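PDB 4ZKQ: putative uncharacterized protein from Cricetid herpesvirus 2, which binds chemokines and probably acts as a secreted viral decoy receptor that keeps them from the receptors of the host. Local coordinates for residues F328-K333 and F350-H355; T297-T302 and E306-S311; V361-R366 and G377-K382. All coordinates share one frame; numbering follows the deposited sequence.

Contact 1 of 3, residues F328-K333 and F350-H355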
ATOM      1  N   PHE A 328       1.000 -10.948   9.905  1.00 15.26           N
ATOM      2  CA  PHE A 328       0.227 -12.077  10.400  1.00 15.49           C
ATOM      3  C   PHE A 328      -1.220 -11.938   9.990  1.00 15.73           C
ATOM      4  O   PHE A 328      -1.784 -10.849  10.084  1.00 17.09           O
ATOM      5  CB  PHE A 328       0.306 -12.173  11.924  1.00 18.42           C
ATOM      6  CG  PHE A 328       1.694 -12.164  12.450  1.00 17.32           C
ATOM      7  CD1 PHE A 328       2.343 -10.965  12.690  1.00 16.69           C
ATOM      8  CD2 PHE A 328       2.360 -13.351  12.701  1.00 20.52           C
ATOM      9  CE1 PHE A 328       3.629 -10.949  13.173  1.00 22.51           C
ATOM     10  CE2 PHE A 328       3.644 -13.340  13.187  1.00 26.32           C
ATOM     11  CZ  PHE A 328       4.281 -12.135  13.424  1.00 19.97           C
ATOM     12  N   VAL A 329      -1.815 -13.036   9.534  1.00 16.72           N
ATOM     13  CA  VAL A 329      -3.253 -13.089   9.303  1.00 15.87           C
ATOM     14  C   VAL A 329      -3.915 -13.757  10.498  1.00 16.92           C
ATOM     15  O   VAL A 329      -3.495 -14.833  10.920  1.00 18.97           O
ATOM     16  CB  VAL A 329      -3.622 -13.868   8.025  1.00 20.82           C
ATOM     17  CG1 VAL A 329      -5.081 -13.613   7.659  1.00 29.09           C
ATOM     18  CG2 VAL A 329      -2.719 -13.483   6.879  1.00 21.88           C
ATOM     19  N   ILE A 330      -4.948 -13.120  11.035  1.00 15.21           N
ATOM     20  CA  ILE A 330      -5.616 -13.612  12.228  1.00 14.91           C
ATOM     21  C   ILE A 330      -7.093 -13.807  11.935  1.00 15.82           C
ATOM     22  O   ILE A 330      -7.876 -12.859  12.014  1.00 19.57           O
ATOM     23  CB  ILE A 330      -5.457 -12.652  13.424  1.00 15.18           C
ATOM     24  CG1 ILE A 330      -4.003 -12.190  13.561  1.00 18.44           C
ATOM     25  CG2 ILE A 330      -5.941 -13.333  14.699  1.00 22.43           C
ATOM     26  CD1 ILE A 330      -3.781 -11.164  14.648  1.00 18.70           C
ATOM     27  N   PRO A 331      -7.484 -15.037  11.572  1.00 19.82           N
ATOM     28  CA  PRO A 331      -8.909 -15.270  11.329  1.00 17.28           C
ATOM     29  C   PRO A 331      -9.706 -15.138  12.619  1.00 20.38           C
ATOM     30  O   PRO A 331      -9.137 -15.327  13.698  1.00 20.35           O
ATOM     31  CB  PRO A 331      -8.945 -16.702  10.790  1.00 25.85           C
ATOM     32  CG  PRO A 331      -7.759 -17.351  11.393  1.00 21.68           C
ATOM     33  CD  PRO A 331      -6.702 -16.283  11.491  1.00 19.45           C
ATOM     34  N   THR A 332     -10.988 -14.801  12.510  1.00 22.38           N
ATOM     35  CA  THR A 332     -11.846 -14.636  13.680  1.00 26.01           C
ATOM     36  C   THR A 332     -12.965 -15.687  13.694  1.00 28.44           C
ATOM     37  O   THR A 332     -13.869 -15.631  14.524  1.00 33.55           O
ATOM     38  CB  THR A 332     -12.464 -13.218  13.737  1.00 24.95           C
ATOM     39  OG1 THR A 332     -13.279 -12.996  12.578  1.00 22.98           O
ATOM     40  CG2 THR A 332     -11.365 -12.149  13.812  1.00 24.16           C
ATOM     41  N   LYS A 333     -12.894 -16.639  12.772  1.00 30.85           N
ATOM     42  CA  LYS A 333     -13.778 -17.803  12.796  1.00 33.44           C
ATOM     43  C   LYS A 333     -13.043 -18.974  12.155  1.00 33.33           C
ATOM     44  O   LYS A 333     -12.010 -18.781  11.514  1.00 28.89           O
ATOM     45  CB  LYS A 333     -15.096 -17.516  12.070  1.00 32.30           C
ATOM     46  CG  LYS A 333     -14.993 -17.440  10.549  1.00 34.46           C
ATOM     47  CD  LYS A 333     -16.359 -17.203   9.918  1.00 41.65           C
ATOM     48  CE  LYS A 333     -16.328 -17.351   8.398  1.00 49.40           C
ATOM     49  NZ  LYS A 333     -15.923 -16.103   7.691  1.00 56.49           N
ATOM     50  N   PHE A 350       9.902 -10.332  15.996  1.00 26.71           N
ATOM     51  CA  PHE A 350       8.602 -10.083  16.616  1.00 22.41           C
ATOM     52  C   PHE A 350       7.789 -11.335  16.883  1.00 27.37           C
ATOM     53  O   PHE A 350       7.804 -12.284  16.098  1.00 28.07           O
ATOM     54  CB  PHE A 350       7.780  -9.148  15.734  1.00 27.30           C
ATOM     55  CG  PHE A 350       8.519  -7.908  15.304  1.00 26.00           C
ATOM     56  CD1 PHE A 350       8.838  -6.925  16.221  1.00 23.26           C
ATOM     57  CD2 PHE A 350       8.871  -7.720  13.979  1.00 24.22           C
ATOM     58  CE1 PHE A 350       9.506  -5.778  15.827  1.00 22.18           C
ATOM     59  CE2 PHE A 350       9.539  -6.577  13.577  1.00 23.48           C
ATOM     60  CZ  PHE A 350       9.855  -5.602  14.505  1.00 24.22           C
ATOM     61  N   ARG A 351       7.070 -11.313  17.999  1.00 26.63           N
ATOM     62  CA  ARG A 351       6.058 -12.317  18.289  1.00 29.70           C
ATOM     63  C   ARG A 351       4.780 -11.608  18.673  1.00 28.56           C
ATOM     64  O   ARG A 351       4.786 -10.668  19.468  1.00 30.04           O
ATOM     65  CB  ARG A 351       6.497 -13.265  19.409  1.00 35.72           C
ATOM     66  CG  ARG A 351       5.486 -14.377  19.696  1.00 42.20           C
ATOM     67  CD  ARG A 351       5.826 -15.185  20.950  1.00 53.31           C
ATOM     68  NE  ARG A 351       7.199 -15.696  20.934  1.00 54.56           N
ATOM     69  CZ  ARG A 351       8.200 -15.218  21.672  1.00 65.88           C
ATOM     70  NH1 ARG A 351       8.008 -14.207  22.516  1.00 60.82           N
ATOM     71  NH2 ARG A 351       9.406 -15.760  21.570  1.00 65.60           N
ATOM     72  N   LEU A 352       3.677 -12.065  18.096  1.00 24.03           N
ATOM     73  CA  LEU A 352       2.382 -11.468  18.340  1.00 24.15           C
ATOM     74  C   LEU A 352       1.439 -12.549  18.842  1.00 28.54           C
ATOM     75  O   LEU A 352       1.325 -13.613  18.237  1.00 29.43           O
ATOM     76  CB  LEU A 352       1.851 -10.820  17.062  1.00 26.88           C
ATOM     77  CG  LEU A 352       0.601  -9.955  17.166  1.00 26.83           C
ATOM     78  CD1 LEU A 352       0.901  -8.688  17.933  1.00 22.65           C
ATOM     79  CD2 LEU A 352       0.086  -9.620  15.774  1.00 25.43           C
ATOM     80  N   THR A 353       0.779 -12.276  19.960  1.00 26.59           N
ATOM     81  CA  THR A 353      -0.161 -13.223  20.539  1.00 35.02           C
ATOM     82  C   THR A 353      -1.380 -12.487  21.045  1.00 27.18           C
ATOM     83  O   THR A 353      -1.294 -11.323  21.442  1.00 33.41           O
ATOM     84  CB  THR A 353       0.477 -14.026  21.693  1.00 39.95           C
ATOM     85  OG1 THR A 353       0.933 -13.129  22.711  1.00 40.26           O
ATOM     86  CG2 THR A 353       1.656 -14.841  21.191  1.00 37.05           C
ATOM     87  N   TYR A 354      -2.519 -13.166  21.005  1.00 28.05           N
ATOM     88  CA  TYR A 354      -3.784 -12.589  21.426  1.00 28.85           C
ATOM     89  C   TYR A 354      -4.448 -13.478  22.463  1.00 35.91           C
ATOM     90  O   TYR A 354      -4.466 -14.700  22.320  1.00 34.99           O
ATOM     91  CB  TYR A 354      -4.704 -12.398  20.226  1.00 26.42           C
ATOM     92  CG  TYR A 354      -6.051 -11.829  20.571  1.00 30.56           C
ATOM     93  CD1 TYR A 354      -6.163 -10.603  21.203  1.00 25.52           C
ATOM     94  CD2 TYR A 354      -7.218 -12.506  20.243  1.00 28.54           C
ATOM     95  CE1 TYR A 354      -7.388 -10.071  21.509  1.00 29.71           C
ATOM     96  CE2 TYR A 354      -8.454 -11.981  20.550  1.00 28.19           C
ATOM     97  CZ  TYR A 354      -8.532 -10.760  21.185  1.00 29.13           C
ATOM     98  OH  TYR A 354      -9.755 -10.219  21.496  1.00 27.42           O
ATOM     99  N   HIS A 355      -4.989 -12.848  23.500  1.00 30.86           N
ATOM    100  CA  HIS A 355      -5.644 -13.550  24.596  1.00 45.02           C
ATOM    101  C   HIS A 355      -7.130 -13.208  24.567  1.00 38.06           C
ATOM    102  O   HIS A 355      -7.543 -12.181  25.111  1.00 36.82           O
ATOM    103  CB  HIS A 355      -5.002 -13.162  25.930  1.00 49.28           C
ATOM    104  CG  HIS A 355      -3.506 -13.214  25.909  1.00 77.91           C
ATOM    105  ND1 HIS A 355      -2.805 -14.403  25.864  1.00 77.87           N
ATOM    106  CD2 HIS A 355      -2.577 -12.232  25.913  1.00 69.21           C
ATOM    107  CE1 HIS A 355      -1.511 -14.147  25.848  1.00 65.82           C
ATOM    108  NE2 HIS A 355      -1.341 -12.836  25.876  1.00 65.85           N
TER
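Leu352 packs against Phe328 and Ile330 between the two facing sheets of a beta-sandwich, each sheet contributing apolar residues to the core between them. Strands 328-330 and 350-355 belong to different sheets and run nearly parallel, their axes 9.9 Å apart at closest approach and 8° from alignment; at this spacing the strands exchange no hydrogen bonds, and the contact is made mainly by side chains.

Leu352 can be followed outward. Its CB sits 4.3 Å above the plane of the Phe328 ring, displaced from the middle of that face toward the rim. From there CG extends anti to the backbone N (chi1 -171°), carrying the two methyl groups toward the opposing sheet and the core. CD1 turns to Val361 on the neighbouring strand of its own sheet. CD2 reaches across, touching Phe328 CD1 at 4.1 Å and Ile330 CD1 at 4.3 Å, and therefore lies against two residues that both point inward from strand 328-330. Ala310 and Leu381, from adjacent strands of that opposing sheet, also touch Leu352, making it part of a wider apolar layer. The far end of the aromatic ring meets backbone instead: Phe328 CZ lies 4.4 Å from Phe350 O, which sits at the ring edge, near its plane.

Contact 2 of 3, residues T297-T302 and E306-S311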
ATOM      1  N   THR A 297      -7.775  -4.280  23.182  1.00 30.24           N
ATOM      2  CA  THR A 297      -8.397  -3.794  21.956  1.00 32.90           C
ATOM      3  C   THR A 297      -9.724  -4.502  21.710  1.00 31.07           C
ATOM      4  O   THR A 297      -9.871  -5.680  22.035  1.00 31.19           O
ATOM      5  CB  THR A 297      -7.473  -3.999  20.732  1.00 31.38           C
ATOM      6  OG1 THR A 297      -8.160  -3.607  19.538  1.00 32.80           O
ATOM      7  CG2 THR A 297      -7.046  -5.452  20.612  1.00 28.88           C
ATOM      8  N   ASP A 298     -10.685  -3.773  21.146  1.00 25.89           N
ATOM      9  CA  ASP A 298     -11.964  -4.350  20.744  1.00 42.08           C
ATOM     10  C   ASP A 298     -11.959  -4.665  19.254  1.00 33.60           C
ATOM     11  O   ASP A 298     -13.004  -4.919  18.667  1.00 30.61           O
ATOM     12  CB  ASP A 298     -13.115  -3.395  21.070  1.00 41.22           C
ATOM     13  CG  ASP A 298     -13.014  -2.080  20.319  1.00 49.67           C
ATOM     14  OD1 ASP A 298     -11.893  -1.709  19.910  1.00 51.00           O
ATOM     15  OD2 ASP A 298     -14.054  -1.415  20.138  1.00 67.37           O
ATOM     16  N   LEU A 299     -10.777  -4.648  18.648  1.00 28.04           N
ATOM     17  CA  LEU A 299     -10.660  -4.790  17.207  1.00 31.13           C
ATOM     18  C   LEU A 299     -11.272  -6.092  16.703  1.00 24.94           C
ATOM     19  O   LEU A 299     -11.934  -6.109  15.669  1.00 26.89           O
ATOM     20  CB  LEU A 299      -9.189  -4.711  16.784  1.00 23.71           C
ATOM     21  CG  LEU A 299      -8.930  -4.894  15.289  1.00 29.57           C
ATOM     22  CD1 LEU A 299      -9.506  -3.722  14.508  1.00 26.57           C
ATOM     23  CD2 LEU A 299      -7.444  -5.058  15.021  1.00 26.61           C
ATOM     24  N   PHE A 300     -11.055  -7.183  17.429  1.00 26.62           N
ATOM     25  CA  PHE A 300     -11.491  -8.485  16.946  1.00 32.01           C
ATOM     26  C   PHE A 300     -13.006  -8.651  17.025  1.00 39.03           C
ATOM     27  O   PHE A 300     -13.550  -9.610  16.482  1.00 38.39           O
ATOM     28  CB  PHE A 300     -10.781  -9.597  17.718  1.00 31.49           C
ATOM     29  CG  PHE A 300      -9.317  -9.683  17.416  1.00 28.42           C
ATOM     30  CD1 PHE A 300      -8.860 -10.446  16.359  1.00 26.66           C
ATOM     31  CD2 PHE A 300      -8.399  -8.979  18.170  1.00 31.70           C
ATOM     32  CE1 PHE A 300      -7.514 -10.513  16.068  1.00 22.98           C
ATOM     33  CE2 PHE A 300      -7.049  -9.046  17.886  1.00 32.72           C
ATOM     34  CZ  PHE A 300      -6.609  -9.814  16.832  1.00 24.00           C
ATOM     35  N   GLN A 301     -13.682  -7.703  17.674  1.00 40.82           N
ATOM     36  CA  GLN A 301     -15.143  -7.701  17.747  1.00 45.07           C
ATOM     37  C   GLN A 301     -15.766  -6.933  16.581  1.00 41.93           C
ATOM     38  O   GLN A 301     -16.979  -6.980  16.374  1.00 55.86           O
ATOM     39  CB  GLN A 301     -15.609  -7.097  19.075  1.00 52.90           C
ATOM     40  CG  GLN A 301     -14.940  -7.708  20.297  1.00 48.56           C
ATOM     41  CD  GLN A 301     -15.007  -9.224  20.306  1.00 74.60           C
ATOM     42  OE1 GLN A 301     -14.021  -9.897  20.607  1.00 78.43           O
ATOM     43  NE2 GLN A 301     -16.174  -9.768  19.977  1.00 85.24           N
ATOM     44  N   THR A 302     -14.924  -6.240  15.819  1.00 39.00           N
ATOM     45  CA  THR A 302     -15.347  -5.476  14.646  1.00 40.77           C
ATOM     46  C   THR A 302     -15.200  -6.251  13.349  1.00 42.68           C
ATOM     47  O   THR A 302     -15.658  -5.817  12.290  1.00 43.45           O
ATOM     48  CB  THR A 302     -14.512  -4.193  14.494  1.00 55.11           C
ATOM     49  OG1 THR A 302     -13.281  -4.493  13.803  1.00 27.37           O
ATOM     50  CG2 THR A 302     -14.213  -3.592  15.854  1.00 26.31           C
ATOM     51  N   GLU A 306     -14.583 -11.865   9.623  1.00 31.91           N
ATOM     52  CA  GLU A 306     -13.466 -11.831   8.688  1.00 32.38           C
ATOM     53  C   GLU A 306     -12.158 -11.689   9.449  1.00 23.57           C
ATOM     54  O   GLU A 306     -12.158 -11.401  10.646  1.00 20.96           O
ATOM     55  CB  GLU A 306     -13.629 -10.682   7.694  1.00 45.20           C
ATOM     56  CG  GLU A 306     -14.979 -10.648   7.019  1.00 50.33           C
ATOM     57  CD  GLU A 306     -15.338 -11.970   6.366  1.00 56.90           C
ATOM     58  OE1 GLU A 306     -14.448 -12.582   5.738  1.00 62.06           O
ATOM     59  OE2 GLU A 306     -16.505 -12.403   6.491  1.00 68.06           O
ATOM     60  N   PRO A 307     -11.032 -11.892   8.759  1.00 22.40           N
ATOM     61  CA  PRO A 307      -9.763 -11.832   9.479  1.00 18.08           C
ATOM     62  C   PRO A 307      -9.311 -10.427   9.842  1.00 16.05           C
ATOM     63  O   PRO A 307      -9.823  -9.416   9.346  1.00 15.49           O
ATOM     64  CB  PRO A 307      -8.769 -12.465   8.496  1.00 21.26           C
ATOM     65  CG  PRO A 307      -9.597 -13.168   7.492  1.00 24.65           C
ATOM     66  CD  PRO A 307     -10.849 -12.389   7.387  1.00 23.58           C
ATOM     67  N   VAL A 308      -8.327 -10.403  10.730  1.00 16.48           N
ATOM     68  CA  VAL A 308      -7.566  -9.212  11.055  1.00 13.67           C
ATOM     69  C   VAL A 308      -6.164  -9.403  10.496  1.00 18.76           C
ATOM     70  O   VAL A 308      -5.586 -10.489  10.616  1.00 18.09           O
ATOM     71  CB  VAL A 308      -7.526  -8.967  12.584  1.00 14.67           C
ATOM     72  CG1 VAL A 308      -6.335  -8.079  12.995  1.00 15.27           C
ATOM     73  CG2 VAL A 308      -8.842  -8.366  13.055  1.00 21.64           C
ATOM     74  N   LEU A 309      -5.640  -8.361   9.855  1.00 13.52           N
ATOM     75  CA  LEU A 309      -4.283  -8.367   9.339  1.00 14.08           C
ATOM     76  C   LEU A 309      -3.409  -7.574  10.289  1.00 16.09           C
ATOM     77  O   LEU A 309      -3.751  -6.450  10.654  1.00 16.18           O
ATOM     78  CB  LEU A 309      -4.214  -7.768   7.935  1.00 10.44           C
ATOM     79  CG  LEU A 309      -2.832  -7.735   7.286  1.00 13.78           C
ATOM     80  CD1 LEU A 309      -2.343  -9.138   6.951  1.00 15.89           C
ATOM     81  CD2 LEU A 309      -2.846  -6.870   6.039  1.00 17.26           C
ATOM     82  N   ALA A 310      -2.298  -8.171  10.705  1.00 13.00           N
ATOM     83  CA  ALA A 310      -1.352  -7.495  11.577  1.00 13.55           C
ATOM     84  C   ALA A 310      -0.042  -7.301  10.831  1.00 13.76           C
ATOM     85  O   ALA A 310       0.528  -8.261  10.316  1.00 14.23           O
ATOM     86  CB  ALA A 310      -1.136  -8.290  12.869  1.00 17.30           C
ATOM     87  N   SER A 311       0.407  -6.048  10.741  1.00 13.70           N
ATOM     88  CA  SER A 311       1.682  -5.722  10.118  1.00 13.41           C
ATOM     89  C   SER A 311       2.567  -5.092  11.173  1.00 16.01           C
ATOM     90  O   SER A 311       2.128  -4.193  11.881  1.00 13.75           O
ATOM     91  CB  SER A 311       1.506  -4.752   8.945  1.00 20.73           C
ATOM     92  OG  SER A 311       0.494  -5.177   8.056  1.00 20.49           O
TER
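Leu299 and Phe300, in the loop between strand 290-296 of one sheet of the beta-sandwich and strand 308-315 of the other, pack on Val308 at the start of the latter strand. The example illustrates how a crossing loop can be secured by a few buried side chains while Gln301 and Glu306 are exposed.

The tight part is small. Leu299 and Val308 reach toward each other tip to tip, with Leu299 CD2 3.8 Å from Val308 CG1. Phe300 comes in at about a right angle to the valine: its CE1 is 3.8 Å from Val308 CB, and its CD1 is 3.9 Å from Val308 CG2. Both branches of the valine are thus engaged, because CG1 stands anti to the backbone N (chi1 158°) and CG2 anti to the carbonyl carbon. Around these three residues, Phe300 stacks on the ring of Tyr354, and Met383 touches both Leu299 and Phe300.

On the solvent side, Gln301 and Glu306 take no part in this packing. Segment 297-302 is also ordered by bonds of its own. Thr297 OG1 accepts a bond from Leu299 N at 3.0 Å, forming an ST turn, and is also hydrogen-bonded to Glu390 OE2. Thr302, at the end of the segment, donates twice to Leu299 O, through N at 3.0 Å and OG1 at 2.8 Å, the hydroxyl lying in the carbonyl plane on a lone pair.

Contact 3 of 3, residues V361-R366 and G377-K382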
ATOM      1  N   VAL A 361      -3.732  -8.012  23.462  1.00 28.84           N
ATOM      2  CA  VAL A 361      -2.666  -8.349  22.540  1.00 21.32           C
ATOM      3  C   VAL A 361      -1.352  -8.226  23.274  1.00 24.12           C
ATOM      4  O   VAL A 361      -1.187  -7.344  24.118  1.00 26.80           O
ATOM      5  CB  VAL A 361      -2.657  -7.430  21.303  1.00 23.64           C
ATOM      6  CG1 VAL A 361      -1.463  -7.734  20.404  1.00 24.52           C
ATOM      7  CG2 VAL A 361      -3.937  -7.583  20.528  1.00 23.93           C
ATOM      8  N   ARG A 362      -0.424  -9.114  22.946  1.00 27.30           N
ATOM      9  CA  ARG A 362       0.942  -9.001  23.415  1.00 27.45           C
ATOM     10  C   ARG A 362       1.900  -9.006  22.230  1.00 24.45           C
ATOM     11  O   ARG A 362       1.890  -9.922  21.402  1.00 27.59           O
ATOM     12  CB  ARG A 362       1.280 -10.132  24.390  1.00 33.10           C
ATOM     13  CG  ARG A 362       2.742 -10.161  24.811  1.00 38.17           C
ATOM     14  CD  ARG A 362       2.998 -11.187  25.910  1.00 37.40           C
ATOM     15  NE  ARG A 362       4.426 -11.427  26.114  1.00 45.46           N
ATOM     16  CZ  ARG A 362       4.943 -12.038  27.178  1.00 65.99           C
ATOM     17  NH1 ARG A 362       4.156 -12.472  28.154  1.00 83.41           N
ATOM     18  NH2 ARG A 362       6.255 -12.212  27.273  1.00 60.49           N
ATOM     19  N   LEU A 363       2.710  -7.955  22.159  1.00 20.89           N
ATOM     20  CA  LEU A 363       3.795  -7.852  21.196  1.00 20.60           C
ATOM     21  C   LEU A 363       5.139  -8.019  21.886  1.00 29.08           C
ATOM     22  O   LEU A 363       5.483  -7.241  22.777  1.00 26.79           O
ATOM     23  CB  LEU A 363       3.753  -6.499  20.482  1.00 16.70           C
ATOM     24  CG  LEU A 363       4.900  -6.210  19.511  1.00 23.77           C
ATOM     25  CD1 LEU A 363       4.852  -7.141  18.313  1.00 28.23           C
ATOM     26  CD2 LEU A 363       4.859  -4.761  19.062  1.00 25.14           C
ATOM     27  N   ASP A 364       5.896  -9.029  21.468  1.00 25.61           N
ATOM     28  CA  ASP A 364       7.256  -9.224  21.954  1.00 31.45           C
ATOM     29  C   ASP A 364       8.240  -8.757  20.907  1.00 30.66           C
ATOM     30  O   ASP A 364       8.134  -9.119  19.735  1.00 29.62           O
ATOM     31  CB  ASP A 364       7.513 -10.690  22.298  1.00 31.18           C
ATOM     32  CG  ASP A 364       6.571 -11.210  23.353  1.00 34.14           C
ATOM     33  OD1 ASP A 364       6.337 -10.490  24.346  1.00 34.09           O
ATOM     34  OD2 ASP A 364       6.054 -12.334  23.185  1.00 39.62           O
ATOM     35  N   VAL A 365       9.187  -7.932  21.340  1.00 27.76           N
ATOM     36  CA  VAL A 365      10.241  -7.438  20.475  1.00 24.38           C
ATOM     37  C   VAL A 365      11.584  -7.964  20.957  1.00 40.00           C
ATOM     38  O   VAL A 365      12.035  -7.609  22.044  1.00 44.99           O
ATOM     39  CB  VAL A 365      10.284  -5.900  20.458  1.00 27.28           C
ATOM     40  CG1 VAL A 365      11.343  -5.414  19.493  1.00 31.81           C
ATOM     41  CG2 VAL A 365       8.922  -5.328  20.094  1.00 29.63           C
ATOM     42  N   ARG A 366      12.219  -8.809  20.154  1.00 37.31           N
ATOM     43  CA  ARG A 366      13.536  -9.327  20.503  1.00 47.53           C
ATOM     44  C   ARG A 366      14.562  -8.209  20.362  1.00 49.47           C
ATOM     45  O   ARG A 366      14.543  -7.458  19.383  1.00 44.97           O
ATOM     46  CB  ARG A 366      13.909 -10.521  19.619  1.00 47.09           C
ATOM     47  CG  ARG A 366      15.145 -11.277  20.085  1.00 63.02           C
ATOM     48  CD  ARG A 366      15.595 -12.308  19.061  1.00 74.11           C
ATOM     49  NE  ARG A 366      17.037 -12.230  18.833  1.00101.78           N
ATOM     50  CZ  ARG A 366      17.951 -12.999  19.423  1.00110.62           C
ATOM     51  NH1 ARG A 366      17.594 -13.941  20.286  1.00118.47           N
ATOM     52  NH2 ARG A 366      19.234 -12.829  19.140  1.00 94.22           N
ATOM     53  N   GLY A 377      15.695   2.835  18.788  1.00 54.31           N
ATOM     54  CA  GLY A 377      14.860   1.845  18.130  1.00 41.43           C
ATOM     55  C   GLY A 377      13.421   2.300  17.951  1.00 34.30           C
ATOM     56  O   GLY A 377      12.892   3.052  18.771  1.00 24.94           O
ATOM     57  N   PHE A 378      12.791   1.848  16.868  1.00 22.65           N
ATOM     58  CA  PHE A 378      11.396   2.177  16.580  1.00 21.17           C
ATOM     59  C   PHE A 378      10.670   0.960  16.036  1.00 24.69           C
ATOM     60  O   PHE A 378      11.199   0.255  15.180  1.00 19.40           O
ATOM     61  CB  PHE A 378      11.308   3.323  15.574  1.00 19.34           C
ATOM     62  CG  PHE A 378       9.908   3.608  15.085  1.00 23.96           C
ATOM     63  CD1 PHE A 378       9.065   4.445  15.798  1.00 28.02           C
ATOM     64  CD2 PHE A 378       9.447   3.059  13.897  1.00 23.40           C
ATOM     65  CE1 PHE A 378       7.784   4.721  15.341  1.00 31.97           C
ATOM     66  CE2 PHE A 378       8.170   3.330  13.438  1.00 21.74           C
ATOM     67  CZ  PHE A 378       7.337   4.160  14.158  1.00 27.09           C
ATOM     68  N   VAL A 379       9.472   0.720  16.557  1.00 20.45           N
ATOM     69  CA  VAL A 379       8.604  -0.345  16.072  1.00 19.68           C
ATOM     70  C   VAL A 379       7.207   0.221  15.833  1.00 20.95           C
ATOM     71  O   VAL A 379       6.704   1.029  16.625  1.00 19.35           O
ATOM     72  CB  VAL A 379       8.532  -1.530  17.071  1.00 20.98           C
ATOM     73  CG1 VAL A 379       7.489  -2.563  16.630  1.00 21.27           C
ATOM     74  CG2 VAL A 379       9.897  -2.186  17.227  1.00 23.74           C
ATOM     75  N   PHE A 380       6.600  -0.195  14.722  1.00 14.49           N
ATOM     76  CA  PHE A 380       5.222   0.141  14.396  1.00 12.56           C
ATOM     77  C   PHE A 380       4.405  -1.129  14.204  1.00 12.79           C
ATOM     78  O   PHE A 380       4.787  -2.003  13.429  1.00 15.07           O
ATOM     79  CB  PHE A 380       5.150   0.990  13.129  1.00 15.71           C
ATOM     80  CG  PHE A 380       3.759   1.435  12.780  1.00 20.76           C
ATOM     81  CD1 PHE A 380       3.049   2.248  13.639  1.00 19.49           C
ATOM     82  CD2 PHE A 380       3.162   1.039  11.596  1.00 19.55           C
ATOM     83  CE1 PHE A 380       1.770   2.663  13.332  1.00 22.01           C
ATOM     84  CE2 PHE A 380       1.887   1.452  11.280  1.00 18.22           C
ATOM     85  CZ  PHE A 380       1.188   2.268  12.149  1.00 20.64           C
ATOM     86  N   LEU A 381       3.293  -1.221  14.921  1.00 16.35           N
ATOM     87  CA  LEU A 381       2.353  -2.323  14.775  1.00 19.37           C
ATOM     88  C   LEU A 381       1.025  -1.780  14.298  1.00 18.73           C
ATOM     89  O   LEU A 381       0.460  -0.888  14.926  1.00 16.64           O
ATOM     90  CB  LEU A 381       2.165  -3.061  16.103  1.00 15.46           C
ATOM     91  CG  LEU A 381       1.040  -4.098  16.153  1.00 17.11           C
ATOM     92  CD1 LEU A 381       1.360  -5.272  15.228  1.00 19.78           C
ATOM     93  CD2 LEU A 381       0.813  -4.570  17.579  1.00 22.62           C
ATOM     94  N   LYS A 382       0.529  -2.317  13.190  1.00 12.34           N
ATOM     95  CA  LYS A 382      -0.813  -1.992  12.740  1.00 17.53           C
ATOM     96  C   LYS A 382      -1.643  -3.263  12.695  1.00 14.18           C
ATOM     97  O   LYS A 382      -1.179  -4.309  12.248  1.00 17.07           O
ATOM     98  CB  LYS A 382      -0.799  -1.317  11.369  1.00 17.84           C
ATOM     99  CG  LYS A 382      -2.197  -0.946  10.880  1.00 18.84           C
ATOM    100  CD  LYS A 382      -2.177  -0.026   9.671  1.00 23.54           C
ATOM    101  CE  LYS A 382      -1.604  -0.712   8.453  1.00 27.60           C
ATOM    102  NZ  LYS A 382      -1.796   0.112   7.224  1.00 23.23           N
TER
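Strands 361-366 and 378-382 lie in opposing sheets of the beta-sandwich, running roughly antiparallel at 151° with axes 10.3 Å apart at closest approach, which brings Leu363 opposite Leu381 and Val365 opposite Val379. At this separation the contact is made by branched aliphatic side chains. Leu363, held with CG anti to the backbone N (chi1 176°), sends CD2 to a position shared by two partners, 4.2 Å from Val379 CG1 and 4.3 Å from Leu381 CD2. One methyl group thereby bridges successive inward-pointing residues of the opposing strand. Beside it Val365 CG1 meets Val379 CG2 at 4.2 Å, so each valine methyl of Val379 has its own neighbour across the interface. Tyr394, from strand 388-395, closes on Leu363 as well.

The other face of strand 361-366 carries charge. Arg362 NE donates to Asp364 OD1 over 2.8 Å in an almost straight bond of 172°, meeting the syn lone pair of the carboxylate while the acceptor lies within the guanidinium plane. Ser292 OG also bonds to OD1, while OD2 forms a salt bridge with Arg351 NH1 on the adjacent strand. The chemistry thus separates by face: apolar contacts depend little on direction, so the inner side would probably tolerate small shifts, whereas the salt-bridge network of the outer side is directional and probably fixes the rotation of the Asp364 carboxylate.

How the contacts relate
From the N terminus, contact 2 comes first, folding the connection between strand 290-296 in one sheet and strand 308-315 in the other back on the start of the latter. Contact 1 closes a longer loop, from strand 324-330 back to strand 350-355, and contact 3 the next crossing, from strand 360-366 to strand 378-384. The three follow in series, none enclosing another. They are nonetheless joined laterally: probable backbone hydrogen bonds link Ile330 N to Val308 O between contacts 1 and 2, Arg362 N to Thr353 O between 1 and 3, and Lys382 N to Ser311 O between 2 and 3. Strand pairing within each sheet thus unites two sheet-to-sheet contacts and one loop-to-strand contact.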